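Local atomic coordinates of cycloalternan-forming enzyme (Listeria monocytogenes serovar 1/2a, PDB entry 5F7U), a protein that belongs to glycoside hydrolase family 31 and combines a TIM-barrel domain with beta-rich domains, including a family 6 carbohydrate-binding module. Residues A[601-606]-A[611-616]; A[255-260]-A[276-281]; A[736-741]-A[750-755]; A[654-659]-A[718-723]. The protein carries 1 engineered substitution. One frame throughout, in Å; residues are numbered along the deposited sequence.

Contact 1 of 4, residues A[601-606]-A[611-616]. With GLC (alpha-D-glucopyranose), chain F; GLC (alpha-D-glucopyranose), chain B.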
# COMPACT_ATOMS: atom_id res chain seq x y z
N GLY A 601 3.06 -10.70 -2.37
CA GLY A 601 2.90 -12.09 -2.79
C GLY A 601 3.87 -12.57 -3.86
O GLY A 601 5.00 -12.10 -3.94
N ASP A 602 3.41 -13.51 -4.68
CA ASP A 602 4.33 -14.37 -5.45
C ASP A 602 4.43 -13.85 -6.86
O ASP A 602 3.47 -13.98 -7.63
CB ASP A 602 3.79 -15.81 -5.48
CG ASP A 602 3.71 -16.46 -4.10
OD1 ASP A 602 4.40 -16.03 -3.16
OD2 ASP A 602 2.92 -17.42 -3.94
N GLN A 603 5.58 -13.26 -7.18
CA GLN A 603 5.79 -12.62 -8.48
C GLN A 603 7.12 -13.04 -9.11
O GLN A 603 8.04 -13.52 -8.44
CB GLN A 603 5.70 -11.09 -8.36
CG GLN A 603 4.39 -10.62 -7.73
CD GLN A 603 4.29 -9.11 -7.67
OE1 GLN A 603 4.56 -8.52 -6.63
NE2 GLN A 603 3.98 -8.49 -8.81
N THR A 604 7.23 -12.87 -10.41
CA THR A 604 8.46 -13.26 -11.12
C THR A 604 9.48 -12.13 -11.19
O THR A 604 9.16 -10.95 -11.03
CB THR A 604 8.19 -13.76 -12.54
OG1 THR A 604 7.43 -12.77 -13.24
CG2 THR A 604 7.41 -15.07 -12.54
N SER A 605 10.73 -12.50 -11.46
CA SER A 605 11.83 -11.53 -11.56
C SER A 605 11.85 -10.88 -12.94
O SER A 605 12.76 -11.10 -13.75
CB SER A 605 13.17 -12.21 -11.23
OG SER A 605 13.17 -12.57 -9.85
N THR A 606 10.86 -10.03 -13.18
CA THR A 606 10.79 -9.28 -14.44
C THR A 606 10.39 -7.83 -14.17
O THR A 606 9.84 -7.52 -13.10
CB THR A 606 9.75 -9.85 -15.43
OG1 THR A 606 8.45 -9.67 -14.88
CG2 THR A 606 9.99 -11.32 -15.71
N GLN A 611 6.54 -3.56 -12.21
CA GLN A 611 5.46 -2.61 -12.47
C GLN A 611 4.19 -2.97 -11.72
O GLN A 611 3.55 -2.09 -11.13
CB GLN A 611 5.16 -2.48 -13.96
CG GLN A 611 6.31 -1.83 -14.74
CD GLN A 611 6.25 -2.11 -16.23
OE1 GLN A 611 5.18 -2.44 -16.77
NE2 GLN A 611 7.40 -2.00 -16.91
N ALA A 612 3.86 -4.27 -11.70
CA ALA A 612 2.65 -4.71 -11.01
C ALA A 612 2.79 -4.57 -9.48
O ALA A 612 1.84 -4.21 -8.79
CB ALA A 612 2.31 -6.14 -11.39
N SER A 613 3.99 -4.83 -8.95
CA SER A 613 4.25 -4.66 -7.53
C SER A 613 4.02 -3.20 -7.11
O SER A 613 3.39 -2.93 -6.07
CB SER A 613 5.69 -5.06 -7.19
OG SER A 613 5.93 -6.43 -7.48
N LEU A 614 4.52 -2.27 -7.91
CA LEU A 614 4.34 -0.86 -7.56
C LEU A 614 2.84 -0.48 -7.57
O LEU A 614 2.37 0.23 -6.67
CB LEU A 614 5.21 0.05 -8.44
CG LEU A 614 5.20 1.56 -8.17
CD1 LEU A 614 5.36 1.89 -6.68
CD2 LEU A 614 6.31 2.19 -8.99
N LYS A 615 2.09 -0.97 -8.56
CA LYS A 615 0.63 -0.75 -8.56
C LYS A 615 -0.04 -1.31 -7.30
O LYS A 615 -0.93 -0.66 -6.68
CB LYS A 615 -0.00 -1.34 -9.83
CG LYS A 615 0.47 -0.59 -11.08
CD LYS A 615 -0.03 -1.29 -12.34
CE LYS A 615 0.75 -0.83 -13.56
NZ LYS A 615 0.30 -1.54 -14.81
N ALA A 616 0.42 -2.49 -6.89
CA ALA A 616 -0.10 -3.15 -5.70
C ALA A 616 0.16 -2.32 -4.44
O ALA A 616 -0.73 -2.16 -3.62
CB ALA A 616 0.51 -4.55 -5.55
C1 GLC F . 2.08 -22.24 -4.30
C2 GLC F . 1.24 -21.66 -3.15
C3 GLC F . 1.84 -20.35 -2.62
C4 GLC F . 3.29 -20.57 -2.14
C5 GLC F . 4.08 -21.17 -3.32
C6 GLC F . 5.51 -21.54 -2.98
O1 GLC F . 1.93 -21.43 -5.47
O2 GLC F . -0.08 -21.42 -3.62
O3 GLC F . 1.01 -19.84 -1.57
O4 GLC F . 3.92 -19.32 -1.75
O5 GLC F . 3.47 -22.34 -3.93
O6 GLC F . 6.29 -20.53 -3.61
C1 GLC B . 3.93 -19.01 -0.34
C2 GLC B . 4.50 -17.59 -0.12
C3 GLC B . 6.01 -17.50 -0.40
C4 GLC B . 6.77 -18.58 0.37
C5 GLC B . 6.08 -19.95 0.26
C6 GLC B . 6.71 -21.02 1.14
O2 GLC B . 3.70 -16.62 -0.80
O3 GLC B . 6.53 -16.21 -0.03
O4 GLC B . 8.12 -18.69 -0.13
O5 GLC B . 4.66 -19.90 0.53
O6 GLC B . 6.07 -22.26 0.77
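Ala612 and Ser613, one after the other on helix 607-622, receive the side chain of Gln603. Ala612 comes first. Its CB lies 3.9 Å from NE2 of Gln603, a plain van der Waals touch by the nitrogen end of the amide. Ser613 follows and makes the polar link. Its OG donates to OE1 of Gln603 at 2.6 Å. The approach is side-on, with a C=O...donor angle of 103°, and OG stands above the carbonyl plane. Gln603 reaches the helix because its chain runs on extended beyond CG (chi2 -177°). Two further bonds lie at this buried meeting. OE1 of Gln603 is also bonded to Ser600 OG, and OG of Ser613 to the backbone O of Ser609, one turn earlier. The one proton of the Ser613 hydroxyl thus has two acceptors nearby, OE1 of Gln603 and Ser609 O, and the two bonds probably share it.

The residue before Gln603 faces the sugar instead. Asp602 OD1 accepts a hydrogen bond of 2.5 Å from O2 of the alpha-D-glucopyranose of chain B. Its OD2 is 3.1 Å from O4 of the alpha-D-glucopyranose of chain F. The backbone N of Asp602 is held by Tyr285 OH, which probably helps to place the carboxylate. Thr606 N-caps helix 607-622 through Ser609 N. This is a beta-alpha loop of a TIM barrel: it leaves strand 597-599, lends Asp602 to the glycan pocket, and folds back on the helix that follows.

Contact 2 of 4, residues A[255-260]-A[276-281]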
# COMPACT_ATOMS: atom_id res chain seq x y z
N GLU A 255 -5.52 -4.19 -2.64
CA GLU A 255 -4.22 -4.28 -3.30
C GLU A 255 -4.49 -4.78 -4.73
O GLU A 255 -5.02 -5.89 -4.92
CB GLU A 255 -3.34 -5.24 -2.51
CG GLU A 255 -1.96 -5.43 -3.12
CD GLU A 255 -1.13 -6.40 -2.31
OE1 GLU A 255 -1.72 -7.38 -1.80
OE2 GLU A 255 0.09 -6.17 -2.18
N ARG A 256 -4.18 -3.95 -5.72
CA ARG A 256 -4.54 -4.25 -7.11
C ARG A 256 -3.29 -4.19 -7.98
O ARG A 256 -2.47 -3.28 -7.82
CB ARG A 256 -5.61 -3.26 -7.61
CG ARG A 256 -6.91 -3.29 -6.78
CD ARG A 256 -7.64 -4.60 -7.00
NE ARG A 256 -8.72 -4.84 -6.05
CZ ARG A 256 -9.56 -5.85 -6.12
NH1 ARG A 256 -9.50 -6.72 -7.14
NH2 ARG A 256 -10.50 -5.98 -5.19
N TYR A 257 -3.15 -5.16 -8.89
CA TYR A 257 -1.90 -5.37 -9.62
C TYR A 257 -1.96 -4.91 -11.07
O TYR A 257 -0.92 -4.80 -11.75
CB TYR A 257 -1.55 -6.88 -9.59
CG TYR A 257 -1.23 -7.41 -8.21
CD1 TYR A 257 -2.25 -7.66 -7.26
CD2 TYR A 257 0.09 -7.70 -7.85
CE1 TYR A 257 -1.97 -8.16 -5.99
CE2 TYR A 257 0.40 -8.20 -6.58
CZ TYR A 257 -0.64 -8.43 -5.66
OH TYR A 257 -0.37 -8.93 -4.42
N ASP A 258 -3.19 -4.68 -11.55
CA ASP A 258 -3.44 -4.38 -12.95
C ASP A 258 -3.33 -2.90 -13.30
O ASP A 258 -2.76 -2.55 -14.34
CB ASP A 258 -4.78 -4.99 -13.43
CG ASP A 258 -6.01 -4.60 -12.57
OD1 ASP A 258 -5.90 -4.01 -11.48
OD2 ASP A 258 -7.14 -4.91 -13.05
N THR A 259 -3.89 -2.06 -12.43
CA THR A 259 -3.95 -0.62 -12.64
C THR A 259 -4.18 0.06 -11.30
O THR A 259 -4.74 -0.53 -10.40
CB THR A 259 -5.06 -0.23 -13.64
OG1 THR A 259 -5.04 1.19 -13.85
CG2 THR A 259 -6.45 -0.71 -13.16
N ILE A 260 -3.71 1.30 -11.18
CA ILE A 260 -4.04 2.10 -9.98
C ILE A 260 -5.38 2.85 -10.09
O ILE A 260 -5.94 3.27 -9.09
CB ILE A 260 -2.88 3.02 -9.53
CG1 ILE A 260 -2.48 4.03 -10.61
CG2 ILE A 260 -1.68 2.16 -9.09
CD1 ILE A 260 -3.20 5.35 -10.53
N GLN A 276 1.68 -15.55 -9.43
CA GLN A 276 2.40 -14.92 -10.57
C GLN A 276 1.62 -14.03 -11.55
O GLN A 276 2.19 -13.08 -12.09
CB GLN A 276 3.18 -15.96 -11.39
CG GLN A 276 4.36 -16.60 -10.68
CD GLN A 276 5.14 -17.59 -11.57
OE1 GLN A 276 6.11 -18.20 -11.14
NE2 GLN A 276 4.71 -17.74 -12.81
N ASP A 277 0.36 -14.35 -11.84
CA ASP A 277 -0.35 -13.60 -12.88
C ASP A 277 -1.52 -12.78 -12.32
O ASP A 277 -2.61 -12.70 -12.92
CB ASP A 277 -0.77 -14.51 -14.05
CG ASP A 277 -1.78 -15.57 -13.64
OD1 ASP A 277 -2.01 -15.73 -12.42
OD2 ASP A 277 -2.36 -16.24 -14.54
N GLN A 278 -1.29 -12.14 -11.19
CA GLN A 278 -2.32 -11.34 -10.55
C GLN A 278 -2.80 -10.20 -11.45
O GLN A 278 -3.99 -9.94 -11.53
CB GLN A 278 -1.80 -10.77 -9.20
CG GLN A 278 -1.29 -11.80 -8.19
CD GLN A 278 0.21 -12.12 -8.35
OE1 GLN A 278 0.84 -11.75 -9.34
NE2 GLN A 278 0.78 -12.80 -7.35
N ALA A 279 -1.86 -9.53 -12.14
CA ALA A 279 -2.25 -8.38 -12.99
C ALA A 279 -3.14 -8.83 -14.16
O ALA A 279 -4.16 -8.21 -14.45
CB ALA A 279 -1.00 -7.68 -13.53
N GLN A 280 -2.75 -9.92 -14.80
CA GLN A 280 -3.44 -10.40 -16.00
C GLN A 280 -4.83 -10.91 -15.67
O GLN A 280 -5.78 -10.62 -16.38
CB GLN A 280 -2.60 -11.47 -16.71
CG GLN A 280 -1.22 -10.94 -17.13
CD GLN A 280 -0.06 -11.32 -16.18
OE1 GLN A 280 -0.05 -11.02 -14.95
NE2 GLN A 280 0.96 -11.95 -16.77
N THR A 281 -4.94 -11.63 -14.55
CA THR A 281 -6.22 -12.18 -14.10
C THR A 281 -7.04 -11.18 -13.28
O THR A 281 -8.21 -11.44 -13.00
CB THR A 281 -6.02 -13.46 -13.23
OG1 THR A 281 -5.31 -13.11 -12.04
CG2 THR A 281 -5.25 -14.53 -13.97
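Tyr257 and Gln278 form the tight, buried part of this contact. CB of Gln278 sits over one face of the tyrosine ring, displaced from the ring centre toward CG. It makes a CH-pi contact, 3.7 Å from the centroid of the Tyr257 ring. The chain of Gln278 bends at chi2 (89°), and this turns its amide nearly parallel to the ring, 11° between the planes. The polar ends of both residues look elsewhere. Tyr257 OH is bonded to Ser600 O. Gln278 NE2 is bonded to Asp602 O and Tyr285 OH. Both segments belong to the galactose mutarotase-like domain of the family. The loop after strand 250-254 meets the short helix 278-281 here, and their inner side chains reach on to the TIM barrel.

The packing continues past the ring at Ala279. Its CB lies 3.4 Å from the backbone O of Tyr257, and 4.1 Å from CB of Tyr257. No hydrogen bond crosses between the segments. Toward solvent the contact thins out. Asp258 offers only CB, 3.4 Å from the backbone O of Ala279. Its OD1 turns back to a weak bond with its neighbour, Thr259 N. Farther out, Thr281 serves its own helix rather than the loop: OG1 donates to Asp277 O at 2.9 Å, and that oxygen also takes the backbone N of Thr281.

Contact 3 of 4, residues A[736-741]-A[750-755]; sequences LDEQYM and PIVQEG
Glu738 carries most of this contact, since it meets Pro750, Val752 and Gln753. Its backbone O lies 3.4 Å from CD of Pro750. Its side chain runs extended beyond CG and crosses Val752 at a slant, with CD of Glu738 3.4 Å from CG2 of Val752. At the end, OE1 of Glu738 accepts a hydrogen bond from NE2 of Gln753, 2.9 Å long and fairly straight at 158°. The bond uses the syn lone pair of OE1. OE1 also lies in the amide plane of Gln753, although carboxylate and amide are turned 72° from each other. A water adds a second grip. It donates to Glu738 OE1 and accepts from the backbone N of Val752, at 2.9 Å from OE1.

Gln739 takes a small part. Its CA is 4.1 Å from CD of Pro750, while its amide leads away, and NE2 is bonded to Tyr762 O. Tyr740 comes last. Its CE2 rests 3.9 Å from CD of Pro750, with the proline set obliquely to the ring. The hydroxyl of Tyr740 is bonded to Phe654 O. Lys759 NZ joins the two backbones from outside, being bonded to Glu738 O and Pro750 O.

The touching parts run antiparallel, 169° apart. They lie at the open end of the beta hairpin 740-748, where Tyr740 opens the first strand and Pro750 follows the second, in the antiparallel sheet of the family 31 C-terminal domain.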
# COMPACT_ATOMS: atom_id res chain seq x y z
N LEU A 736 -0.63 8.41 -12.77
CA LEU A 736 0.79 8.10 -12.60
C LEU A 736 1.00 6.88 -11.72
O LEU A 736 0.48 6.82 -10.60
CB LEU A 736 1.53 9.30 -12.00
CG LEU A 736 1.48 10.59 -12.83
CD1 LEU A 736 2.18 11.68 -12.02
CD2 LEU A 736 2.13 10.44 -14.20
N ASP A 737 1.76 5.92 -12.24
CA ASP A 737 2.01 4.68 -11.50
C ASP A 737 3.48 4.30 -11.46
O ASP A 737 3.82 3.18 -11.09
CB ASP A 737 1.14 3.54 -12.07
CG ASP A 737 1.38 3.30 -13.55
OD1 ASP A 737 2.30 3.91 -14.16
OD2 ASP A 737 0.58 2.53 -14.13
N GLU A 738 4.37 5.24 -11.85
CA GLU A 738 5.80 4.99 -11.85
C GLU A 738 6.56 6.05 -11.05
O GLU A 738 7.78 6.25 -11.22
CB GLU A 738 6.36 4.84 -13.28
CG GLU A 738 5.62 3.80 -14.11
CD GLU A 738 6.25 3.53 -15.48
OE1 GLU A 738 7.27 4.15 -15.84
OE2 GLU A 738 5.73 2.62 -16.18
N GLN A 739 5.84 6.71 -10.16
CA GLN A 739 6.43 7.61 -9.17
C GLN A 739 5.46 7.70 -8.01
O GLN A 739 4.29 7.30 -8.14
CB GLN A 739 6.69 9.01 -9.74
CG GLN A 739 5.42 9.78 -10.12
CD GLN A 739 5.75 11.12 -10.75
OE1 GLN A 739 6.22 11.19 -11.88
NE2 GLN A 739 5.51 12.19 -10.01
N TYR A 740 5.91 8.25 -6.89
CA TYR A 740 5.05 8.35 -5.71
C TYR A 740 5.64 9.27 -4.68
O TYR A 740 6.83 9.65 -4.77
CB TYR A 740 4.84 6.96 -5.08
CG TYR A 740 6.10 6.19 -4.79
CD1 TYR A 740 6.81 6.36 -3.58
CD2 TYR A 740 6.60 5.24 -5.71
CE1 TYR A 740 7.97 5.62 -3.30
CE2 TYR A 740 7.75 4.50 -5.44
CZ TYR A 740 8.42 4.69 -4.24
OH TYR A 740 9.56 3.94 -3.97
N MET A 741 4.83 9.63 -3.70
CA MET A 741 5.34 10.39 -2.55
C MET A 741 5.72 9.40 -1.46
O MET A 741 5.05 8.37 -1.28
CB MET A 741 4.28 11.35 -1.99
CG MET A 741 3.85 12.46 -2.95
SD MET A 741 5.20 13.53 -3.48
CE MET A 741 5.74 14.28 -1.94
N PRO A 750 10.98 5.73 -9.37
CA PRO A 750 11.84 4.60 -9.75
C PRO A 750 11.77 4.33 -11.25
O PRO A 750 10.81 4.73 -11.91
CB PRO A 750 11.26 3.44 -8.94
CG PRO A 750 9.83 3.77 -8.80
CD PRO A 750 9.78 5.28 -8.63
N ILE A 751 12.81 3.70 -11.77
CA ILE A 751 12.84 3.34 -13.19
C ILE A 751 12.35 1.90 -13.25
O ILE A 751 13.06 0.97 -12.80
CB ILE A 751 14.25 3.50 -13.81
CG1 ILE A 751 14.62 4.97 -14.04
CG2 ILE A 751 14.29 2.85 -15.20
CD1 ILE A 751 14.97 5.78 -12.81
N VAL A 752 11.15 1.71 -13.79
CA VAL A 752 10.52 0.37 -13.80
C VAL A 752 10.37 -0.17 -15.21
O VAL A 752 9.62 -1.13 -15.45
CB VAL A 752 9.16 0.35 -13.07
CG1 VAL A 752 9.33 0.79 -11.61
CG2 VAL A 752 8.17 1.27 -13.79
N GLN A 753 11.11 0.43 -16.14
CA GLN A 753 11.12 -0.03 -17.54
C GLN A 753 12.51 -0.50 -17.92
O GLN A 753 13.50 0.17 -17.65
CB GLN A 753 10.71 1.09 -18.48
CG GLN A 753 9.29 1.61 -18.24
CD GLN A 753 8.96 2.80 -19.09
OE1 GLN A 753 9.40 2.90 -20.24
NE2 GLN A 753 8.19 3.75 -18.54
N GLU A 754 12.55 -1.69 -18.50
CA GLU A 754 13.79 -2.30 -18.97
C GLU A 754 14.48 -1.43 -20.02
O GLU A 754 13.83 -0.94 -20.96
CB GLU A 754 13.47 -3.68 -19.54
CG GLU A 754 14.67 -4.59 -19.76
CD GLU A 754 14.27 -5.94 -20.36
OE1 GLU A 754 13.11 -6.37 -20.23
OE2 GLU A 754 15.12 -6.59 -21.00
N GLY A 755 15.78 -1.22 -19.85
CA GLY A 755 16.60 -0.41 -20.76
C GLY A 755 16.46 1.11 -20.63
O GLY A 755 17.12 1.84 -21.34
O HOH W 1 10.06 4.00 -15.25

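Contact 4 of 4, residues A[654-659]-A[718-723]; sequences FAPIMQ and SMMRQM
Pro656 lies against Met719 and Met720, and the two methionines meet it differently. Met720 crosses the proline at about a right angle. Its CB is 3.8 Å from CG of Pro656. The chain of Met720 leaves with CG opposite the backbone N (chi1 177°) and bends only at chi3 (58°). That bend brings its CE to CD of Pro656, again at 3.8 Å. Met719 instead runs alongside the proline side chain and antiparallel to it. Its CB is 4.2 Å from CG of Pro656. Farther out, its bent end places CE 4.0 Å from the backbone O of Pro656. Ala655 adds a lighter touch, with CB 4.4 Å from SD of Met720.

The contact is buried and apolar, and no hydrogen bond crosses it. Polar groups are held to the side. Arg721 folds back within its own segment, and NH2 donates to Ser718 O at 2.9 Å, nearly in line with the carbonyl. NH1 of Arg721 forms a salt bridge with Asp726. Arg698, on helix 687-700, is bonded to the backbone O atoms of Ala655 and Pro656.

Segment 654-659 leads into strand 657-660, the last strand of the TIM barrel. Helix 702-715 packs on Met719. Strand 740-742 lies beside strand 720-721, and its Tyr740 touches Met720. The residues leading into the last barrel strand are thereby packed on the start of the edge strand of the C-terminal domain.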
# COMPACT_ATOMS: atom_id res chain seq x y z
N PHE A 654 13.36 2.81 -0.89
CA PHE A 654 12.44 3.95 -0.75
C PHE A 654 10.97 3.51 -0.75
O PHE A 654 10.10 4.22 -1.29
CB PHE A 654 12.69 5.02 -1.85
CG PHE A 654 13.89 5.88 -1.58
CD1 PHE A 654 15.18 5.42 -1.87
CD2 PHE A 654 13.75 7.16 -0.98
CE1 PHE A 654 16.30 6.21 -1.61
CE2 PHE A 654 14.87 7.95 -0.73
CZ PHE A 654 16.15 7.47 -1.04
N ALA A 655 10.72 2.33 -0.17
CA ALA A 655 9.34 1.85 -0.02
C ALA A 655 9.07 1.58 1.46
O ALA A 655 10.01 1.65 2.28
CB ALA A 655 9.10 0.61 -0.89
N PRO A 656 7.79 1.35 1.85
CA PRO A 656 7.50 1.28 3.30
C PRO A 656 8.29 0.17 4.01
O PRO A 656 8.85 0.43 5.08
CB PRO A 656 5.99 1.00 3.34
CG PRO A 656 5.48 1.64 2.08
CD PRO A 656 6.54 1.30 1.05
N ILE A 657 8.36 -1.02 3.41
CA ILE A 657 9.08 -2.17 3.98
C ILE A 657 10.00 -2.74 2.90
O ILE A 657 9.55 -3.04 1.78
CB ILE A 657 8.11 -3.28 4.48
CG1 ILE A 657 7.05 -2.77 5.48
CG2 ILE A 657 8.89 -4.50 5.01
CD1 ILE A 657 7.59 -2.31 6.84
N MET A 658 11.27 -2.90 3.24
CA MET A 658 12.30 -3.37 2.32
C MET A 658 12.65 -4.82 2.66
O MET A 658 13.01 -5.12 3.81
CB MET A 658 13.56 -2.50 2.44
CG MET A 658 14.62 -2.80 1.38
SD MET A 658 16.14 -1.90 1.71
CE MET A 658 16.99 -2.30 0.18
N GLN A 659 12.51 -5.73 1.68
CA GLN A 659 12.64 -7.18 1.96
C GLN A 659 13.05 -7.93 0.69
O GLN A 659 12.42 -7.74 -0.35
CB GLN A 659 11.29 -7.75 2.46
CG GLN A 659 11.27 -9.24 2.84
CD GLN A 659 10.48 -10.15 1.90
OE1 GLN A 659 10.22 -11.31 2.25
NE2 GLN A 659 10.10 -9.66 0.72
N SER A 718 -0.72 7.23 4.62
CA SER A 718 0.15 6.13 4.23
C SER A 718 1.55 6.62 3.90
O SER A 718 1.74 7.78 3.52
CB SER A 718 -0.44 5.38 3.03
OG SER A 718 -1.66 4.77 3.44
N MET A 719 2.54 5.73 4.06
CA MET A 719 3.94 6.09 3.86
C MET A 719 4.29 6.35 2.39
O MET A 719 5.04 7.28 2.07
CB MET A 719 4.85 5.01 4.42
CG MET A 719 4.86 5.03 5.95
SD MET A 719 5.59 3.54 6.62
CE MET A 719 7.32 3.92 6.42
N MET A 720 3.74 5.52 1.51
CA MET A 720 4.02 5.64 0.08
C MET A 720 2.70 5.91 -0.60
O MET A 720 1.78 5.12 -0.42
CB MET A 720 4.61 4.32 -0.42
CG MET A 720 4.87 4.31 -1.91
SD MET A 720 5.59 2.76 -2.53
CE MET A 720 4.32 1.64 -1.99
N ARG A 721 2.58 7.01 -1.36
CA ARG A 721 1.28 7.42 -1.90
C ARG A 721 1.33 7.76 -3.38
O ARG A 721 2.25 8.42 -3.85
CB ARG A 721 0.71 8.64 -1.13
CG ARG A 721 0.52 8.40 0.37
CD ARG A 721 0.02 9.62 1.16
NE ARG A 721 0.82 10.84 0.91
CZ ARG A 721 2.09 11.01 1.28
NH1 ARG A 721 2.72 12.15 0.98
NH2 ARG A 721 2.73 10.06 1.97
N GLN A 722 0.28 7.36 -4.09
CA GLN A 722 0.10 7.69 -5.51
C GLN A 722 -0.09 9.23 -5.55
O GLN A 722 -0.64 9.83 -4.59
CB GLN A 722 -1.14 6.94 -6.01
CG GLN A 722 -1.30 6.85 -7.53
CD GLN A 722 -1.90 8.12 -8.12
OE1 GLN A 722 -2.68 8.80 -7.46
NE2 GLN A 722 -1.52 8.47 -9.34
N MET A 723 0.34 9.87 -6.65
CA MET A 723 0.43 11.34 -6.66
C MET A 723 -0.89 12.06 -6.41
O MET A 723 -0.92 13.12 -5.77
CB MET A 723 1.06 11.86 -7.97
CG MET A 723 2.50 11.41 -8.23
SD MET A 723 3.71 11.84 -6.97
CE MET A 723 3.57 13.64 -6.98

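Contact 4 is the most central of the four and purely apolar across its segments. It brings the TIM barrel against the C-terminal domain. Contact 3 lies within that domain and adds a carboxylate-amide bond and a water. The two share a sheet, where strands 720-721 and 740-742 pair. Contact 1 is buried too, but it is polar and borders the glycan pocket. Contact 2 is only partly buried; a ring face does the work, and one side reaches solvent. Contacts 1 and 2 meet at Asp602, whose backbone O also takes Gln276 N, and where Ala612 packs on Tyr257. Helix 607-622 also touches the other contacts, through Gln611 to Val752 and Leu614 to Met720.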